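Long-range contacts in sortase SrtE1 (PDB 5CUW), which anchors surface proteins to the cell wall as a class E transpeptidase, recognising Leu-Ala-x-Thr-Gly and Leu-Pro-x-Thr-Gly sorting signals: residues H44-L48 with Y104-E109; K62-R66 with A92-H98. All coordinates share one frame; numbering follows the deposited sequence.

From the N terminus, residues 44-48, the end of strand 39-45 and the turn after it, supply the first half of contact 1. Strand 50-56 follows, then residues 62-66, the end of helix 60-64 and the turn after it, open contact 2. That contact closes when the chain, having built strands 69-71 and 87-92, runs into the loop at 92-98. The same loop continues to 104-109 and closes contact 1, with contact 2 nested inside. The connection between strands 87-92 and 113-117 is tied at its start to the helix and further on to the turn between strands 39-45 and 50-56. The contact centres lie about 16 Å apart, and Arg95 packs on Asn106 between them.

Contact 1 of 2, residues H44-L48 with Y104-E109; sequences HIPKL and YINKLE
An apolar patch, bordered by a lysine hydrogen-bonded to a backbone carbonyl, joins the turn after strand 39-45 to the 3-10 segment 105-107 in the loop leading to strand 113-117. Leu48 packs on Tyr104 and Ile105. Both its methyls lie by the carbonyl oxygen of Tyr104, while CD1 also rests on the backbone of Ile105, 3.9 Å from its CA, and touches the CG2 branch of that residue. Leu108 comes in roughly perpendicular to both Leu48 and Ile45, and a single methyl does the work: its CD2 is 4.0 Å from Leu48 CD2 and 4.0 Å from Ile45 CG2. In the beta-barrel domain of the sortase family, the contact fastens the loop against the turn between the first two strands. The side chain of Ile105 also packs on Met173 and Val175 of strand 171-184 and Leu160 of strand 156-164, and so joins the patch to those two strands.

At the outer side, Lys47 runs past Leu108 in the opposite direction. With CG anti to the backbone N (chi1 -174°) and the rest fully extended, the chain carries its ammonium group to the second segment. There NZ donates to the carbonyl oxygen of Lys107 at 2.8 Å, lying in the carbonyl plane with a C=O...N angle of 155°. A long salt bridge of 3.7 Å runs from Lys47 NZ to Glu109 OE1, the two side chains crossing near a right angle. Asp112 provides a second carboxylate for the same ammonium group and also accepts a hydrogen bond from the backbone N of Glu109.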
# COMPACT_ATOMS: atom_id res chain seq x y z
N HIS A 44 -8.15 -3.27 2.43
CA HIS A 44 -8.45 -4.43 3.27
C HIS A 44 -7.26 -5.37 3.29
O HIS A 44 -6.74 -5.73 2.24
CB HIS A 44 -9.67 -5.21 2.77
CG HIS A 44 -10.92 -4.39 2.63
ND1 HIS A 44 -11.97 -4.48 3.52
CD2 HIS A 44 -11.30 -3.51 1.68
CE1 HIS A 44 -12.94 -3.67 3.13
NE2 HIS A 44 -12.56 -3.06 2.02
N ILE A 45 -6.83 -5.78 4.48
CA ILE A 45 -5.82 -6.84 4.59
C ILE A 45 -6.37 -7.84 5.60
O ILE A 45 -6.11 -7.71 6.80
CB ILE A 45 -4.44 -6.31 5.02
CG1 ILE A 45 -4.09 -5.03 4.26
CG2 ILE A 45 -3.34 -7.36 4.76
CD1 ILE A 45 -2.76 -4.44 4.64
N PRO A 46 -7.14 -8.82 5.11
CA PRO A 46 -7.87 -9.80 5.92
C PRO A 46 -6.99 -10.55 6.93
O PRO A 46 -7.46 -10.82 8.02
CB PRO A 46 -8.44 -10.77 4.88
CG PRO A 46 -8.63 -9.91 3.68
CD PRO A 46 -7.46 -8.96 3.67
N LYS A 47 -5.76 -10.87 6.57
CA LYS A 47 -4.91 -11.62 7.50
C LYS A 47 -4.60 -10.80 8.74
O LYS A 47 -4.42 -11.34 9.84
CB LYS A 47 -3.61 -12.06 6.83
CG LYS A 47 -2.74 -12.97 7.69
CD LYS A 47 -1.48 -13.35 6.94
CE LYS A 47 -0.65 -14.39 7.67
NZ LYS A 47 0.61 -14.64 6.92
N LEU A 48 -4.53 -9.48 8.56
CA LEU A 48 -4.13 -8.57 9.63
C LEU A 48 -5.33 -7.89 10.31
O LEU A 48 -5.14 -7.06 11.19
CB LEU A 48 -3.18 -7.50 9.06
CG LEU A 48 -2.04 -7.99 8.16
CD1 LEU A 48 -1.10 -6.84 7.77
CD2 LEU A 48 -1.26 -9.11 8.82
N TYR A 104 1.75 -4.75 11.40
CA TYR A 104 2.16 -6.15 11.19
C TYR A 104 2.25 -6.57 9.71
O TYR A 104 2.04 -7.74 9.39
CB TYR A 104 1.21 -7.09 11.92
CG TYR A 104 1.21 -6.89 13.42
CD1 TYR A 104 2.28 -7.32 14.20
CD2 TYR A 104 0.15 -6.25 14.05
CE1 TYR A 104 2.28 -7.14 15.57
CE2 TYR A 104 0.15 -6.06 15.43
CZ TYR A 104 1.21 -6.51 16.18
OH TYR A 104 1.19 -6.31 17.53
N ILE A 105 2.57 -5.64 8.82
CA ILE A 105 2.67 -6.04 7.41
C ILE A 105 3.87 -6.97 7.19
O ILE A 105 3.94 -7.63 6.17
CB ILE A 105 2.75 -4.82 6.43
CG1 ILE A 105 4.03 -3.99 6.64
CG2 ILE A 105 1.49 -3.95 6.55
CD1 ILE A 105 4.25 -2.90 5.52
N ASN A 106 4.77 -7.06 8.16
CA ASN A 106 5.86 -8.02 8.04
C ASN A 106 5.41 -9.44 8.35
O ASN A 106 6.22 -10.36 8.29
CB ASN A 106 7.03 -7.64 8.96
CG ASN A 106 6.65 -7.59 10.42
OD1 ASN A 106 5.49 -7.38 10.77
ND2 ASN A 106 7.63 -7.77 11.29
N LYS A 107 4.13 -9.62 8.66
CA LYS A 107 3.61 -10.97 8.89
C LYS A 107 2.91 -11.51 7.64
O LYS A 107 2.46 -12.65 7.61
CB LYS A 107 2.65 -10.98 10.08
CG LYS A 107 3.34 -10.70 11.41
CD LYS A 107 4.51 -11.65 11.63
CE LYS A 107 5.19 -11.41 12.98
NZ LYS A 107 6.51 -12.12 13.07
N LEU A 108 2.85 -10.69 6.61
CA LEU A 108 2.34 -11.14 5.32
C LEU A 108 3.29 -12.14 4.66
O LEU A 108 4.50 -11.98 4.71
CB LEU A 108 2.14 -9.95 4.40
CG LEU A 108 1.00 -9.05 4.88
CD1 LEU A 108 0.80 -7.86 3.96
CD2 LEU A 108 -0.27 -9.88 5.00
N GLU A 109 2.71 -13.17 4.04
CA GLU A 109 3.45 -14.20 3.34
C GLU A 109 3.00 -14.23 1.89
O GLU A 109 1.89 -13.81 1.59
CB GLU A 109 3.22 -15.56 4.00
CG GLU A 109 3.78 -15.65 5.40
CD GLU A 109 3.45 -16.96 6.08
OE1 GLU A 109 2.45 -17.60 5.69
OE2 GLU A 109 4.20 -17.35 7.00

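Contact 2 of 2, residues K62-R66 with A92-H98; sequences KVLDR and AGHRNTH
The backbones come closest at Leu64 and Gly93, with CA atoms 6.2 Å apart, and at Asp65 and His98, 6.0 Å apart, as the C-terminal end of helix 60-64 meets the irregular loop after strand 87-92. Asp65 lies between two histidines of that loop. Its CG stands anti to the carbonyl carbon (chi1 -71°), which brings OD1 to the edge of the His94 ring. His94 NE2 donates to Asp65 OD1 at 2.8 Å, almost straight at 170°; the acceptor lies in the ring plane, and carboxylate and ring are nearly coplanar. This bond fixes the rotation of the imidazole.

Leu64 supports the same ring from one face, its CB making a CH-pi contact 4.0 Å from the centroid. Thr97 OG1 lies over the opposite face, towards the rim, so the imidazole is held between the two. The far end of Leu64 points elsewhere: CD2 sits 3.4 Å from the carbonyl oxygen of Ala92. With a phenylalanine in place of His94, Asp65 OD1 would probably be left without its ring N-H mate and the ring itself without the bond that fixes its turn.

His98 is met over one face. The carbonyl oxygen of Asp65 stands 3.0 Å above the ring plane, displaced to the rim, and Asp65 CB makes a second CH-pi contact with the same ring.

Gly93 is tied to strand 156-164 through Thr161 and Thr162, and the side chain of His94 lies about 6 Å from that of Cys163. Asp65, hydrogen-bonded to NE2, is a second-shell carboxylate that positions the histidine. His94, Cys163 and Arg172 are probably the active-site residues, the His-Cys-Arg set characteristic of sortases.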
# COMPACT_ATOMS: atom_id res chain seq x y z
N LYS A 62 -2.86 15.60 7.96
CA LYS A 62 -4.15 15.47 7.27
C LYS A 62 -4.53 14.03 6.94
O LYS A 62 -5.71 13.75 6.69
CB LYS A 62 -4.15 16.29 5.97
CG LYS A 62 -4.02 17.79 6.17
CD LYS A 62 -4.18 18.55 4.84
CE LYS A 62 -3.06 18.22 3.86
NZ LYS A 62 -3.13 19.06 2.62
N VAL A 63 -3.55 13.13 6.94
CA VAL A 63 -3.80 11.76 6.51
C VAL A 63 -3.34 10.72 7.54
O VAL A 63 -4.18 10.11 8.20
CB VAL A 63 -3.12 11.49 5.15
CG1 VAL A 63 -3.24 10.01 4.77
CG2 VAL A 63 -3.73 12.40 4.07
N LEU A 64 -2.03 10.50 7.69
CA LEU A 64 -1.56 9.42 8.57
C LEU A 64 -1.99 9.60 10.03
O LEU A 64 -2.37 8.63 10.68
CB LEU A 64 -0.03 9.27 8.50
CG LEU A 64 0.61 9.32 7.12
CD1 LEU A 64 2.12 9.14 7.24
CD2 LEU A 64 0.00 8.28 6.19
N ASP A 65 -1.93 10.82 10.55
CA ASP A 65 -2.35 11.03 11.93
C ASP A 65 -3.87 11.00 12.07
O ASP A 65 -4.40 11.10 13.17
CB ASP A 65 -1.81 12.35 12.49
CG ASP A 65 -0.31 12.31 12.72
OD1 ASP A 65 0.29 11.24 12.51
OD2 ASP A 65 0.26 13.34 13.13
N ARG A 66 -4.58 10.86 10.95
CA ARG A 66 -6.02 10.76 11.00
C ARG A 66 -6.43 9.29 10.93
O ARG A 66 -7.61 8.98 10.77
CB ARG A 66 -6.66 11.55 9.86
CG ARG A 66 -6.28 13.02 9.86
CD ARG A 66 -6.59 13.68 11.19
NE ARG A 66 -7.98 13.44 11.58
CZ ARG A 66 -8.47 13.65 12.80
NH1 ARG A 66 -7.70 14.11 13.77
NH2 ARG A 66 -9.75 13.39 13.04
N ALA A 92 1.54 4.65 2.12
CA ALA A 92 2.26 4.77 3.38
C ALA A 92 1.28 4.75 4.54
O ALA A 92 0.19 5.34 4.46
CB ALA A 92 3.09 6.04 3.41
N GLY A 93 1.65 4.06 5.61
CA GLY A 93 0.83 3.98 6.81
C GLY A 93 1.67 3.90 8.07
O GLY A 93 2.82 3.48 8.03
N HIS A 94 1.08 4.30 9.19
CA HIS A 94 1.76 4.24 10.49
C HIS A 94 2.05 2.81 10.93
O HIS A 94 1.23 1.90 10.72
CB HIS A 94 0.91 4.92 11.57
CG HIS A 94 1.14 6.40 11.70
ND1 HIS A 94 2.36 6.99 11.47
CD2 HIS A 94 0.30 7.40 12.04
CE1 HIS A 94 2.27 8.29 11.66
NE2 HIS A 94 1.02 8.57 12.01
N ARG A 95 3.18 2.64 11.60
CA ARG A 95 3.53 1.36 12.22
C ARG A 95 2.95 1.27 13.63
O ARG A 95 2.58 0.18 14.07
CB ARG A 95 5.05 1.19 12.26
CG ARG A 95 5.55 -0.18 12.75
CD ARG A 95 5.62 -1.17 11.59
NE ARG A 95 5.99 -2.52 12.05
CZ ARG A 95 7.24 -2.93 12.22
NH1 ARG A 95 8.25 -2.11 11.96
NH2 ARG A 95 7.48 -4.17 12.65
N ASN A 96 2.88 2.39 14.34
CA ASN A 96 2.63 2.33 15.79
C ASN A 96 1.61 3.26 16.46
O ASN A 96 1.42 3.16 17.67
CB ASN A 96 3.95 2.56 16.52
CG ASN A 96 4.84 1.36 16.46
OD1 ASN A 96 5.89 1.40 15.83
ND2 ASN A 96 4.43 0.28 17.13
N THR A 97 0.97 4.16 15.72
CA THR A 97 -0.06 4.99 16.34
C THR A 97 -1.28 5.07 15.45
O THR A 97 -1.30 4.47 14.38
CB THR A 97 0.43 6.43 16.63
OG1 THR A 97 0.80 7.06 15.40
CG2 THR A 97 1.62 6.42 17.58
N HIS A 98 -2.29 5.79 15.93
CA HIS A 98 -3.50 6.07 15.16
C HIS A 98 -4.04 4.88 14.38
O HIS A 98 -4.18 4.94 13.16
CB HIS A 98 -3.25 7.24 14.21
CG HIS A 98 -3.04 8.55 14.91
ND1 HIS A 98 -1.80 9.13 15.05
CD2 HIS A 98 -3.91 9.35 15.57
CE1 HIS A 98 -1.91 10.26 15.74
NE2 HIS A 98 -3.18 10.41 16.06